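Local coordinates for protein CghA (Chaetomium globosum, PDB 6KBC) that is a fungal protein built mainly of beta strands and loops, with two domains assigned to the calycin clan and the ligand WK1 bound between them, at residues A[316-321]-A[351-356]; A[256-261]-A[303-308]; A[49-54]-A[144-149]; A[65-70]-A[76-81]. All coordinates share one frame; numbering follows the deposited sequence.

Contact 1 (A[316-321]-A[351-356]). With WK1 ((2S)-3-[(2S,4E)-4-[[(1R,2S,4aR,6S,8R,8aS)-2-[(E)-but-2-en-2-yl]-6,8-dimethyl-1,2,4a,5,6,7,8,8a-octahydronaphthalen-1-yl]-oxidanyl-methylidene]-3,5-bis(oxidanylidene)pyrrolidin-2-yl]-2-methyl-2-oxidanyl-propanoic acid), chain B.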
# COMPACT_ATOMS: atom_id res chain seq x y z
N ALA A 316 -15.40 0.81 12.41
CA ALA A 316 -15.41 1.60 11.19
C ALA A 316 -16.81 2.20 10.96
O ALA A 316 -17.80 1.74 11.51
CB ALA A 316 -14.99 0.75 9.98
N LYS A 317 -16.86 3.25 10.14
CA LYS A 317 -17.98 4.18 10.10
C LYS A 317 -18.89 3.97 8.90
O LYS A 317 -19.96 4.58 8.85
CB LYS A 317 -17.51 5.64 10.02
CG LYS A 317 -16.62 6.13 11.16
CD LYS A 317 -17.31 6.03 12.49
CE LYS A 317 -16.63 6.93 13.52
NZ LYS A 317 -17.28 6.77 14.85
N TYR A 318 -18.46 3.20 7.90
CA TYR A 318 -19.17 3.21 6.63
C TYR A 318 -19.90 1.90 6.41
O TYR A 318 -20.71 1.52 7.25
CB TYR A 318 -18.19 3.56 5.51
CG TYR A 318 -17.62 4.95 5.68
CD1 TYR A 318 -18.40 6.07 5.39
CD2 TYR A 318 -16.32 5.14 6.13
CE1 TYR A 318 -17.90 7.35 5.54
CE2 TYR A 318 -15.80 6.43 6.29
CZ TYR A 318 -16.61 7.53 5.99
OH TYR A 318 -16.12 8.81 6.14
N ARG A 319 -19.65 1.20 5.30
CA ARG A 319 -20.48 0.03 5.01
C ARG A 319 -20.33 -1.04 6.09
O ARG A 319 -21.32 -1.53 6.64
CB ARG A 319 -20.13 -0.56 3.64
CG ARG A 319 -21.06 -1.71 3.27
CD ARG A 319 -20.57 -2.48 2.06
NE ARG A 319 -19.32 -3.19 2.36
CZ ARG A 319 -18.40 -3.47 1.46
NH1 ARG A 319 -18.57 -3.08 0.20
NH2 ARG A 319 -17.29 -4.11 1.81
N ASP A 320 -19.10 -1.41 6.41
CA ASP A 320 -18.82 -2.47 7.36
C ASP A 320 -18.44 -1.85 8.69
O ASP A 320 -17.49 -1.08 8.77
CB ASP A 320 -17.68 -3.37 6.86
CG ASP A 320 -17.96 -3.90 5.47
OD1 ASP A 320 -19.14 -4.21 5.20
OD2 ASP A 320 -17.00 -4.01 4.67
N LYS A 321 -19.16 -2.24 9.72
CA LYS A 321 -18.92 -1.74 11.07
C LYS A 321 -17.92 -2.63 11.79
O LYS A 321 -18.17 -3.15 12.88
CB LYS A 321 -20.26 -1.69 11.82
CG LYS A 321 -21.34 -0.82 11.13
CD LYS A 321 -20.79 0.50 10.62
CE LYS A 321 -21.91 1.46 10.16
NZ LYS A 321 -22.70 0.82 9.10
N ALA A 351 -10.79 8.71 7.15
CA ALA A 351 -12.11 8.16 6.88
C ALA A 351 -12.78 9.09 5.90
O ALA A 351 -12.99 10.26 6.21
CB ALA A 351 -12.94 8.03 8.16
N LYS A 352 -13.07 8.59 4.70
CA LYS A 352 -13.75 9.41 3.72
C LYS A 352 -14.75 8.56 2.95
O LYS A 352 -14.52 7.37 2.72
CB LYS A 352 -12.75 10.07 2.77
CG LYS A 352 -11.98 9.12 1.91
CD LYS A 352 -11.03 9.89 0.99
CE LYS A 352 -10.26 8.93 0.11
NZ LYS A 352 -9.32 9.62 -0.82
N PRO A 353 -15.87 9.16 2.53
CA PRO A 353 -16.87 8.41 1.76
C PRO A 353 -16.34 8.03 0.39
O PRO A 353 -15.57 8.78 -0.23
CB PRO A 353 -18.04 9.40 1.63
CG PRO A 353 -17.83 10.41 2.71
CD PRO A 353 -16.33 10.52 2.87
N THR A 354 -16.76 6.86 -0.10
CA THR A 354 -16.51 6.48 -1.49
C THR A 354 -17.81 6.40 -2.27
O THR A 354 -17.84 5.83 -3.37
CB THR A 354 -15.78 5.15 -1.58
OG1 THR A 354 -16.54 4.15 -0.90
CG2 THR A 354 -14.34 5.24 -0.98
N SER A 355 -18.90 6.89 -1.70
CA SER A 355 -20.19 6.98 -2.36
C SER A 355 -20.99 8.03 -1.63
O SER A 355 -20.60 8.50 -0.56
CB SER A 355 -20.92 5.63 -2.32
OG SER A 355 -21.35 5.39 -0.99
N ARG A 356 -22.13 8.39 -2.21
CA ARG A 356 -23.10 9.18 -1.47
C ARG A 356 -23.56 8.43 -0.22
O ARG A 356 -23.59 7.19 -0.21
CB ARG A 356 -24.29 9.51 -2.38
CG ARG A 356 -23.86 10.05 -3.76
CD ARG A 356 -24.97 9.94 -4.81
NE ARG A 356 -26.00 10.93 -4.55
CZ ARG A 356 -27.19 10.96 -5.16
NH1 ARG A 356 -27.49 10.07 -6.10
NH2 ARG A 356 -28.06 11.90 -4.83
O WK1 B . -6.91 10.30 -0.36
C17 WK1 B . -6.17 9.61 0.28
O1 WK1 B . -5.33 10.07 1.01
C19 WK1 B . -6.26 8.14 0.20
O2 WK1 B . -7.34 7.71 -0.56
C18 WK1 B . -6.49 7.59 1.58
C20 WK1 B . -4.97 7.74 -0.46
C22 WK1 B . -4.70 6.30 -0.28
N WK1 B . -3.42 5.78 -0.70
C21 WK1 B . -3.59 4.66 -1.39
O5 WK1 B . -2.58 3.97 -1.87
C23 WK1 B . -5.62 5.37 -0.89
O4 WK1 B . -6.94 5.42 -0.81
C24 WK1 B . -5.00 4.29 -1.58
C16 WK1 B . -5.65 3.18 -2.27
O3 WK1 B . -6.93 3.13 -2.24
C9 WK1 B . -4.85 2.08 -2.83
C8 WK1 B . -4.65 1.20 -1.57
C12 WK1 B . -4.39 1.87 -0.24
C13 WK1 B . -3.18 2.05 0.24
C90 WK1 B . -2.95 2.72 1.55
C14 WK1 B . -5.53 2.35 0.59
C7 WK1 B . -5.82 0.29 -1.33
C6 WK1 B . -6.23 -0.47 -2.30
C3 WK1 B . -5.70 -0.18 -3.67
C4 WK1 B . -5.53 1.30 -3.95
C5 WK1 B . -4.72 1.42 -5.22
C11 WK1 B . -4.67 2.84 -5.67
C2 WK1 B . -6.36 -0.91 -4.81
C1 WK1 B . -5.35 -0.90 -5.92
C10 WK1 B . -5.69 -1.75 -7.09
C WK1 B . -5.18 0.53 -6.36
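Contact between Tyr318 and the chain from Ala351 to Pro353 is mainly van der Waals. The phenol lies across this backbone, its OH 3.4 Å from the carbonyl C of Ala351. At the ring edge, near its plane, CB of Ala351 sits 3.8 Å from CE2 of Tyr318, while O of Lys352 is over one face. The pyrrolidine adds a looser apolar touch, CE1 of Tyr318 to CG of Pro353 at 4.2 Å.

The clear polar interactions lie within each segment, with WK1 and with neighbouring strands. Arg319 grips Asp320 side-on, NE to OD1 at 3.0 Å and NH2 to OD2 at 2.9 Å; Asp320 also bridges Lys307. Lys352 turns away from the 316-321 loop; with CG between the backbone N and the carbonyl carbon (chi1 64°) and the chain extended beyond it, NZ reaches WK1, donating to O2 at 2.8 Å and to O at 2.5 Å. Lys352 thus belongs to the WK1 pocket, which Asn364 also lines.

The loop holding Tyr318 joins strands 302-308 and 324-330. Tyr318 also rests on Ser365 of strand 363-375, which pairs with strand 348-353, and Glu392 of strand 382-392 takes hydrogen bonds from the backbone N of Arg319 and Asp320.

Contact 2 (A[256-261]-A[303-308]). With WK1 ((2S)-3-[(2S,4E)-4-[[(1R,2S,4aR,6S,8R,8aS)-2-[(E)-but-2-en-2-yl]-6,8-dimethyl-1,2,4a,5,6,7,8,8a-octahydronaphthalen-1-yl]-oxidanyl-methylidene]-3,5-bis(oxidanylidene)pyrrolidin-2-yl]-2-methyl-2-oxidanyl-propanoic acid), chain B.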
# COMPACT_ATOMS: atom_id res chain seq x y z
N VAL A 256 -0.24 -6.93 2.93
CA VAL A 256 -1.41 -7.48 2.25
C VAL A 256 -1.96 -6.43 1.31
O VAL A 256 -2.06 -5.26 1.67
CB VAL A 256 -2.53 -7.92 3.24
CG1 VAL A 256 -3.79 -8.35 2.47
CG2 VAL A 256 -2.04 -9.05 4.13
N MET A 257 -2.35 -6.86 0.12
CA MET A 257 -3.26 -6.10 -0.74
C MET A 257 -4.28 -7.13 -1.19
O MET A 257 -3.94 -7.99 -2.01
CB MET A 257 -2.52 -5.46 -1.92
CG MET A 257 -3.38 -4.50 -2.76
SD MET A 257 -4.60 -3.46 -1.92
CE MET A 257 -3.46 -2.25 -1.30
N ARG A 258 -5.49 -7.08 -0.62
CA ARG A 258 -6.56 -8.02 -0.95
C ARG A 258 -7.72 -7.28 -1.61
O ARG A 258 -8.21 -6.27 -1.07
CB ARG A 258 -7.06 -8.78 0.31
CG ARG A 258 -8.09 -9.90 -0.07
CD ARG A 258 -9.44 -9.21 -0.00
NE ARG A 258 -9.91 -8.84 1.33
CZ ARG A 258 -10.67 -7.79 1.57
NH1 ARG A 258 -10.65 -6.78 0.70
NH2 ARG A 258 -11.18 -7.59 2.78
N LEU A 259 -8.21 -7.80 -2.74
CA LEU A 259 -9.34 -7.23 -3.46
C LEU A 259 -10.48 -8.23 -3.49
O LEU A 259 -10.26 -9.42 -3.67
CB LEU A 259 -8.99 -6.88 -4.90
CG LEU A 259 -7.89 -5.83 -5.05
CD1 LEU A 259 -7.45 -5.81 -6.49
CD2 LEU A 259 -8.47 -4.49 -4.65
N VAL A 260 -11.70 -7.71 -3.33
CA VAL A 260 -12.91 -8.47 -3.60
C VAL A 260 -13.65 -7.75 -4.73
O VAL A 260 -13.90 -6.55 -4.63
CB VAL A 260 -13.80 -8.59 -2.34
CG1 VAL A 260 -15.08 -9.40 -2.66
CG2 VAL A 260 -13.00 -9.24 -1.19
N SER A 261 -13.98 -8.49 -5.78
CA SER A 261 -14.52 -7.88 -6.99
C SER A 261 -15.96 -7.41 -6.80
O SER A 261 -16.58 -7.57 -5.73
CB SER A 261 -14.45 -8.87 -8.15
OG SER A 261 -15.55 -9.77 -8.10
N VAL A 303 -3.72 -16.56 2.11
CA VAL A 303 -4.12 -15.76 3.25
C VAL A 303 -5.64 -15.65 3.22
O VAL A 303 -6.24 -15.60 2.14
CB VAL A 303 -3.46 -14.37 3.26
CG1 VAL A 303 -3.91 -13.53 2.09
CG2 VAL A 303 -3.75 -13.66 4.60
N ARG A 304 -6.25 -15.69 4.39
CA ARG A 304 -7.66 -15.41 4.57
C ARG A 304 -7.79 -14.10 5.32
O ARG A 304 -7.18 -13.93 6.38
CB ARG A 304 -8.33 -16.56 5.34
CG ARG A 304 -9.83 -16.38 5.56
CD ARG A 304 -10.34 -17.61 6.24
NE ARG A 304 -9.73 -17.85 7.55
CZ ARG A 304 -10.18 -17.32 8.68
NH1 ARG A 304 -11.24 -16.52 8.66
NH2 ARG A 304 -9.59 -17.59 9.84
N THR A 305 -8.54 -13.16 4.75
CA THR A 305 -8.84 -11.89 5.41
C THR A 305 -10.30 -11.94 5.87
O THR A 305 -11.19 -12.18 5.05
CB THR A 305 -8.64 -10.73 4.45
OG1 THR A 305 -9.60 -10.85 3.38
CG2 THR A 305 -7.19 -10.71 3.90
N GLU A 306 -10.54 -11.71 7.16
CA GLU A 306 -11.91 -11.80 7.68
C GLU A 306 -12.21 -10.57 8.52
O GLU A 306 -11.48 -10.28 9.48
CB GLU A 306 -12.12 -13.07 8.52
CG GLU A 306 -13.47 -13.05 9.24
CD GLU A 306 -13.75 -14.32 10.04
OE1 GLU A 306 -14.93 -14.68 10.16
OE2 GLU A 306 -12.78 -14.97 10.51
N LYS A 307 -13.26 -9.85 8.15
CA LYS A 307 -13.69 -8.71 8.95
C LYS A 307 -14.09 -9.19 10.34
O LYS A 307 -14.79 -10.20 10.48
CB LYS A 307 -14.87 -8.00 8.28
CG LYS A 307 -14.55 -7.32 6.94
CD LYS A 307 -15.85 -7.12 6.14
CE LYS A 307 -15.55 -6.84 4.68
NZ LYS A 307 -14.85 -5.53 4.53
N LEU A 308 -13.60 -8.49 11.36
CA LEU A 308 -13.90 -8.79 12.76
C LEU A 308 -14.95 -7.81 13.25
O LEU A 308 -14.84 -6.61 12.97
CB LEU A 308 -12.65 -8.69 13.63
CG LEU A 308 -11.56 -9.73 13.39
CD1 LEU A 308 -10.37 -9.44 14.27
CD2 LEU A 308 -12.08 -11.13 13.69
O WK1 B . -6.91 10.30 -0.36
C17 WK1 B . -6.17 9.61 0.28
O1 WK1 B . -5.33 10.07 1.01
C19 WK1 B . -6.26 8.14 0.20
O2 WK1 B . -7.34 7.71 -0.56
C18 WK1 B . -6.49 7.59 1.58
C20 WK1 B . -4.97 7.74 -0.46
C22 WK1 B . -4.70 6.30 -0.28
N WK1 B . -3.42 5.78 -0.70
C21 WK1 B . -3.59 4.66 -1.39
O5 WK1 B . -2.58 3.97 -1.87
C23 WK1 B . -5.62 5.37 -0.89
O4 WK1 B . -6.94 5.42 -0.81
C24 WK1 B . -5.00 4.29 -1.58
C16 WK1 B . -5.65 3.18 -2.27
O3 WK1 B . -6.93 3.13 -2.24
C9 WK1 B . -4.85 2.08 -2.83
C8 WK1 B . -4.65 1.20 -1.57
C12 WK1 B . -4.39 1.87 -0.24
C13 WK1 B . -3.18 2.05 0.24
C90 WK1 B . -2.95 2.72 1.55
C14 WK1 B . -5.53 2.35 0.59
C7 WK1 B . -5.82 0.29 -1.33
C6 WK1 B . -6.23 -0.47 -2.30
C3 WK1 B . -5.70 -0.18 -3.67
C4 WK1 B . -5.53 1.30 -3.95
C5 WK1 B . -4.72 1.42 -5.22
C11 WK1 B . -4.67 2.84 -5.67
C2 WK1 B . -6.36 -0.91 -4.81
C1 WK1 B . -5.35 -0.90 -5.92
C10 WK1 B . -5.69 -1.75 -7.09
C WK1 B . -5.18 0.53 -6.36
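The guanidinium of Arg258 meets Thr305 edge-on: OG1 of Thr305 lies only 4° out of the guanidinium plane and accepts a hydrogen bond from NE of Arg258 at 2.9 Å, with an N-H...O angle of 161°. Over one face of the same group sits CG2 of Val260, 3.6 Å above the plane and offset toward the rim. The second guanidinium, that of Arg304, has Glu306 at its edge in a salt bridge within the strand, NH1 to OE2 at 2.9 Å, and its NE also bridges Glu328 of strand 324-330. The aliphatic part of Arg258 bends at chi2 and chi3, which brings NE round to Thr305, and the two side chains cross obliquely. The stronger polar partner of Arg258 is Asp241, bridged through NH1. Lys307 bridges the same carboxylate, so the approach of Arg258 NH2 to Lys307 NZ, at 4.6 Å, is one of two cations sharing an anion. Apolar packing is slight, CG1 of Val256 to CG2 of Thr305 at 4.4 Å.

Met257 points the other way, into the ligand pocket, with SD 3.4 Å from C6 of WK1. The CA atoms of Arg258 and Thr305 are 7.8 Å apart, too far for strand pairing, so buried side chains join the strands face to face. Strand 252-261 runs between strands 239-249 and 269-277, whereas strand 302-308 pairs with strand 324-330, whose Leu327 touches both Val256 and Thr305.

Contact 3 (A[49-54]-A[144-149])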
# COMPACT_ATOMS: atom_id res chain seq x y z
N TRP A 49 3.12 4.53 -6.76
CA TRP A 49 4.33 4.26 -6.00
C TRP A 49 4.03 4.63 -4.56
O TRP A 49 3.76 5.80 -4.27
CB TRP A 49 5.52 5.07 -6.52
CG TRP A 49 5.93 4.74 -7.93
CD1 TRP A 49 6.98 3.96 -8.32
CD2 TRP A 49 5.29 5.18 -9.13
NE1 TRP A 49 7.04 3.90 -9.69
CE2 TRP A 49 6.01 4.63 -10.21
CE3 TRP A 49 4.17 5.97 -9.40
CZ2 TRP A 49 5.65 4.86 -11.54
CZ3 TRP A 49 3.82 6.20 -10.72
CH2 TRP A 49 4.55 5.64 -11.77
N LEU A 50 4.04 3.65 -3.66
CA LEU A 50 3.66 3.87 -2.27
C LEU A 50 4.88 3.74 -1.37
O LEU A 50 5.66 2.79 -1.50
CB LEU A 50 2.59 2.87 -1.82
CG LEU A 50 2.11 2.89 -0.36
CD1 LEU A 50 0.64 2.44 -0.29
CD2 LEU A 50 2.99 2.00 0.56
N PHE A 51 5.01 4.67 -0.42
CA PHE A 51 6.08 4.64 0.57
C PHE A 51 5.45 4.91 1.93
O PHE A 51 4.67 5.85 2.07
CB PHE A 51 7.17 5.69 0.30
CG PHE A 51 7.80 5.60 -1.06
CD1 PHE A 51 7.17 6.16 -2.17
CD2 PHE A 51 9.03 4.99 -1.23
CE1 PHE A 51 7.77 6.08 -3.43
CE2 PHE A 51 9.63 4.92 -2.48
CZ PHE A 51 9.00 5.46 -3.58
N ASP A 52 5.81 4.13 2.94
CA ASP A 52 5.21 4.39 4.24
C ASP A 52 6.22 4.15 5.35
O ASP A 52 7.33 3.66 5.13
CB ASP A 52 3.94 3.56 4.48
CG ASP A 52 4.17 2.07 4.36
OD1 ASP A 52 5.33 1.62 4.58
OD2 ASP A 52 3.20 1.33 4.06
N ALA A 53 5.79 4.48 6.56
CA ALA A 53 6.63 4.32 7.73
C ALA A 53 5.72 4.36 8.94
O ALA A 53 4.77 5.14 8.97
CB ALA A 53 7.66 5.45 7.82
N MET A 54 5.99 3.53 9.93
CA MET A 54 5.31 3.75 11.19
C MET A 54 6.22 3.40 12.33
O MET A 54 7.12 2.56 12.17
CB MET A 54 4.03 2.94 11.29
CG MET A 54 4.28 1.46 11.33
SD MET A 54 2.64 0.73 11.46
CE MET A 54 2.19 1.20 13.11
N THR A 144 15.57 3.94 -0.08
CA THR A 144 14.71 4.93 -0.71
C THR A 144 14.88 6.25 0.01
O THR A 144 15.27 6.30 1.17
CB THR A 144 13.21 4.58 -0.67
OG1 THR A 144 12.69 4.85 0.64
CG2 THR A 144 12.97 3.14 -0.99
N THR A 145 14.53 7.32 -0.69
CA THR A 145 14.40 8.63 -0.09
C THR A 145 13.18 9.30 -0.68
O THR A 145 13.01 9.32 -1.90
CB THR A 145 15.65 9.48 -0.32
OG1 THR A 145 16.78 8.78 0.22
CG2 THR A 145 15.52 10.81 0.39
N VAL A 146 12.32 9.83 0.18
CA VAL A 146 11.16 10.59 -0.22
C VAL A 146 11.30 11.97 0.40
O VAL A 146 11.57 12.08 1.60
CB VAL A 146 9.86 9.92 0.23
CG1 VAL A 146 8.67 10.72 -0.22
CG2 VAL A 146 9.82 8.50 -0.30
N VAL A 147 11.15 13.01 -0.41
CA VAL A 147 11.39 14.37 0.05
C VAL A 147 10.21 15.23 -0.33
O VAL A 147 9.78 15.24 -1.50
CB VAL A 147 12.69 14.96 -0.52
CG1 VAL A 147 12.88 16.37 -0.01
CG2 VAL A 147 13.87 14.08 -0.14
N PHE A 148 9.67 15.95 0.64
CA PHE A 148 8.59 16.89 0.43
C PHE A 148 9.12 18.30 0.57
O PHE A 148 9.82 18.61 1.54
CB PHE A 148 7.45 16.64 1.42
CG PHE A 148 6.88 15.24 1.33
CD1 PHE A 148 5.95 14.93 0.35
CD2 PHE A 148 7.30 14.26 2.20
CE1 PHE A 148 5.44 13.64 0.26
CE2 PHE A 148 6.79 12.97 2.11
CZ PHE A 148 5.86 12.66 1.14
N ASP A 149 8.79 19.15 -0.39
CA ASP A 149 9.08 20.58 -0.33
C ASP A 149 7.79 21.28 -0.75
O ASP A 149 7.64 21.71 -1.89
CB ASP A 149 10.28 20.96 -1.23
CG ASP A 149 10.64 22.43 -1.14
OD1 ASP A 149 10.16 23.13 -0.21
OD2 ASP A 149 11.41 22.90 -2.01
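Val146 lays its CG2 methyl over one face of the Phe51 ring, a CH-pi contact with the methyl 3.9 Å from the ring centroid and 22° off the ring normal. The overlap is offset toward the root of the ring: CG2 of Val146 is 3.6 Å from CG of Phe51 and 3.7 Å from CD2, but 4.0 Å from CD1. The torsion of Val146 places CG1 anti to its backbone N (chi1 -179°), leaving CG2 as the branch that reaches the ring. Two residues earlier on the same strand, Thr144 approaches obliquely, its CB 4.0 Å from CE2 of Phe51; its hydroxyl makes a weak hydrogen bond to ND1 of His160, whose side chain also touches Phe51. No hydrogen bond joins the two segments, and the CA atoms of Phe51 and Val146 are 7.9 Å apart, so strands 46-54 and 143-150 face each other through their side chains. The contact is buried, consistent with the interior of a calycin-type beta barrel in the N-terminal domain. Phe135 extends the aromatic group, meeting Phe51 with ring planes at about 35° and stacking with Trp49, while Phe66 and Leu158 pack on Val146. On strand 46-54 the side chains of Leu50 and Asp52 leave the other side: Leu50 touches WK1, and Asp52 forms a salt bridge with Arg246 of strand 239-249.

Contact 4 (A[65-70]-A[76-81]); sequences SFFRDG and SFRAAI. With WK1 ((2S)-3-[(2S,4E)-4-[[(1R,2S,4aR,6S,8R,8aS)-2-[(E)-but-2-en-2-yl]-6,8-dimethyl-1,2,4a,5,6,7,8,8a-octahydronaphthalen-1-yl]-oxidanyl-methylidene]-3,5-bis(oxidanylidene)pyrrolidin-2-yl]-2-methyl-2-oxidanyl-propanoic acid), chain B.
Phe67, Ser76 and Ala80 have the most surface buried where strands 60-69 and 77-85 form an antiparallel beta hairpin, the short segment axes running at 150° to each other. Phe67 is hydrogen-bonded to Arg78 in both directions, unequally: N of Phe67 reaches O of Arg78 at 2.6 Å, whereas N of Arg78 reaches O of Phe67 at 3.2 Å. The Phe67 ring lies along the pocket face of the hairpin with CB of Ser65 above its rim. Its CE2 touches CB of Ala80 at 3.7 Å, and CE1 meets the methyl C11 of WK1 at 3.6 Å. Ala80 pairs with Ser65 through two backbone bonds, and its CB packs 3.7 Å from C20 of WK1, placing Ala80 in the ligand wall. Phe66 and Ala79 occupy the opposite face, where Phe66 packs edge-to-face on Phe135 and Trp118. Near the turn, Ser76 grips Asp69 twice. N of Asp69 donates to O of Ser76 at 2.8 Å, in the carbonyl plane; OG of Ser76 returns a bond to O of Asp69 at 2.7 Å from 41° above that carbonyl's plane. At the other end, OG of Ser65 donates to O5 of WK1 at 2.7 Å.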
# COMPACT_ATOMS: atom_id res chain seq x y z
N SER A 65 1.17 7.97 -1.34
CA SER A 65 1.06 7.29 -2.61
C SER A 65 1.27 8.34 -3.69
O SER A 65 0.55 9.35 -3.72
CB SER A 65 -0.30 6.59 -2.77
OG SER A 65 -0.36 5.45 -1.93
N PHE A 66 2.27 8.12 -4.54
CA PHE A 66 2.46 8.93 -5.73
C PHE A 66 1.62 8.33 -6.85
O PHE A 66 1.84 7.18 -7.25
CB PHE A 66 3.93 8.98 -6.12
CG PHE A 66 4.81 9.68 -5.12
CD1 PHE A 66 5.31 8.99 -4.02
CD2 PHE A 66 5.15 11.02 -5.27
CE1 PHE A 66 6.14 9.63 -3.09
CE2 PHE A 66 5.98 11.66 -4.35
CZ PHE A 66 6.47 10.96 -3.25
N PHE A 67 0.67 9.11 -7.35
CA PHE A 67 -0.32 8.64 -8.31
C PHE A 67 -0.10 9.28 -9.68
O PHE A 67 0.16 10.48 -9.79
CB PHE A 67 -1.74 8.98 -7.87
CG PHE A 67 -2.27 8.12 -6.75
CD1 PHE A 67 -2.28 6.74 -6.86
CD2 PHE A 67 -2.81 8.71 -5.61
CE1 PHE A 67 -2.80 5.95 -5.83
CE2 PHE A 67 -3.33 7.93 -4.59
CZ PHE A 67 -3.33 6.55 -4.70
N ARG A 68 -0.21 8.45 -10.72
CA ARG A 68 -0.59 8.89 -12.06
C ARG A 68 -1.91 8.18 -12.37
O ARG A 68 -1.92 6.97 -12.60
CB ARG A 68 0.48 8.54 -13.09
CG ARG A 68 1.78 9.32 -12.98
CD ARG A 68 2.78 8.69 -13.91
NE ARG A 68 3.98 9.50 -14.08
CZ ARG A 68 4.88 9.26 -15.03
NH1 ARG A 68 4.70 8.25 -15.87
NH2 ARG A 68 5.97 10.03 -15.14
N ASP A 69 -3.01 8.93 -12.35
CA ASP A 69 -4.35 8.37 -12.53
C ASP A 69 -4.97 8.99 -13.78
O ASP A 69 -5.41 10.14 -13.76
CB ASP A 69 -5.21 8.61 -11.29
CG ASP A 69 -6.54 7.84 -11.32
OD1 ASP A 69 -6.94 7.36 -12.40
OD2 ASP A 69 -7.19 7.73 -10.26
N GLY A 70 -5.01 8.21 -14.86
CA GLY A 70 -5.55 8.72 -16.11
C GLY A 70 -7.01 9.12 -15.98
O GLY A 70 -7.43 10.14 -16.52
N SER A 76 -4.34 14.47 -12.90
CA SER A 76 -3.92 13.08 -12.90
C SER A 76 -2.74 12.80 -11.97
O SER A 76 -2.49 11.63 -11.67
CB SER A 76 -3.54 12.63 -14.31
OG SER A 76 -4.69 12.41 -15.10
N PHE A 77 -2.01 13.82 -11.55
CA PHE A 77 -0.75 13.64 -10.84
C PHE A 77 -0.89 14.15 -9.42
O PHE A 77 -1.27 15.31 -9.20
CB PHE A 77 0.40 14.34 -11.56
CG PHE A 77 0.42 14.07 -13.02
CD1 PHE A 77 0.31 12.77 -13.49
CD2 PHE A 77 0.52 15.11 -13.93
CE1 PHE A 77 0.32 12.51 -14.84
CE2 PHE A 77 0.53 14.85 -15.29
CZ PHE A 77 0.42 13.54 -15.74
N ARG A 78 -0.56 13.29 -8.46
CA ARG A 78 -1.04 13.49 -7.11
C ARG A 78 -0.14 12.68 -6.18
O ARG A 78 0.19 11.54 -6.49
CB ARG A 78 -2.50 13.01 -7.04
CG ARG A 78 -3.30 13.30 -5.82
CD ARG A 78 -4.66 12.65 -6.04
NE ARG A 78 -5.37 13.21 -7.19
CZ ARG A 78 -6.15 14.28 -7.16
NH1 ARG A 78 -6.41 14.90 -6.02
NH2 ARG A 78 -6.74 14.71 -8.28
N ALA A 79 0.29 13.30 -5.10
CA ALA A 79 0.92 12.59 -3.99
C ALA A 79 -0.09 12.64 -2.86
O ALA A 79 -0.34 13.72 -2.31
CB ALA A 79 2.26 13.20 -3.59
N ALA A 80 -0.71 11.50 -2.56
CA ALA A 80 -1.72 11.45 -1.52
C ALA A 80 -1.02 11.09 -0.21
O ALA A 80 -0.39 10.03 -0.12
CB ALA A 80 -2.81 10.42 -1.84
N ILE A 81 -1.15 11.96 0.79
CA ILE A 81 -0.37 11.85 2.01
C ILE A 81 -1.29 11.70 3.20
O ILE A 81 -2.28 12.42 3.33
CB ILE A 81 0.54 13.08 2.22
CG1 ILE A 81 1.48 13.26 1.03
CG2 ILE A 81 1.35 12.92 3.50
CD1 ILE A 81 1.98 14.69 0.86
O WK1 B . -6.91 10.30 -0.36
C17 WK1 B . -6.17 9.61 0.28
O1 WK1 B . -5.33 10.07 1.01
C19 WK1 B . -6.26 8.14 0.20
O2 WK1 B . -7.34 7.71 -0.56
C18 WK1 B . -6.49 7.59 1.58
C20 WK1 B . -4.97 7.74 -0.46
C22 WK1 B . -4.70 6.30 -0.28
N WK1 B . -3.42 5.78 -0.70
C21 WK1 B . -3.59 4.66 -1.39
O5 WK1 B . -2.58 3.97 -1.87
C23 WK1 B . -5.62 5.37 -0.89
O4 WK1 B . -6.94 5.42 -0.81
C24 WK1 B . -5.00 4.29 -1.58
C16 WK1 B . -5.65 3.18 -2.27
O3 WK1 B . -6.93 3.13 -2.24
C9 WK1 B . -4.85 2.08 -2.83
C8 WK1 B . -4.65 1.20 -1.57
C12 WK1 B . -4.39 1.87 -0.24
C13 WK1 B . -3.18 2.05 0.24
C90 WK1 B . -2.95 2.72 1.55
C14 WK1 B . -5.53 2.35 0.59
C7 WK1 B . -5.82 0.29 -1.33
C6 WK1 B . -6.23 -0.47 -2.30
C3 WK1 B . -5.70 -0.18 -3.67
C4 WK1 B . -5.53 1.30 -3.95
C5 WK1 B . -4.72 1.42 -5.22
C11 WK1 B . -4.67 2.84 -5.67
C2 WK1 B . -6.36 -0.91 -4.81
C1 WK1 B . -5.35 -0.90 -5.92
C10 WK1 B . -5.69 -1.75 -7.09
C WK1 B . -5.18 0.53 -6.36

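How the contacts relate
From the N terminus, contact 3 opens on strand 46-54 and closes some ninety residues later on strand 143-150; contact 4, a hairpin whose strands are joined by the connection 70-76, falls between its ends. The two touch, Trp49 O to Phe66 N at 2.8 Å being a probable hydrogen bond between neighbouring strands. Contacts 2 and 1 follow in series in the C-terminal domain, closing about forty and thirty residues, and neither crosses another. They meet where Asp320 OD2 bridges Lys307 NZ at 2.6 Å. WK1 links the two halves: contacts 1, 2 and 4 touch it directly, so the ligand ties the N-terminal hairpin to the C-terminal strands.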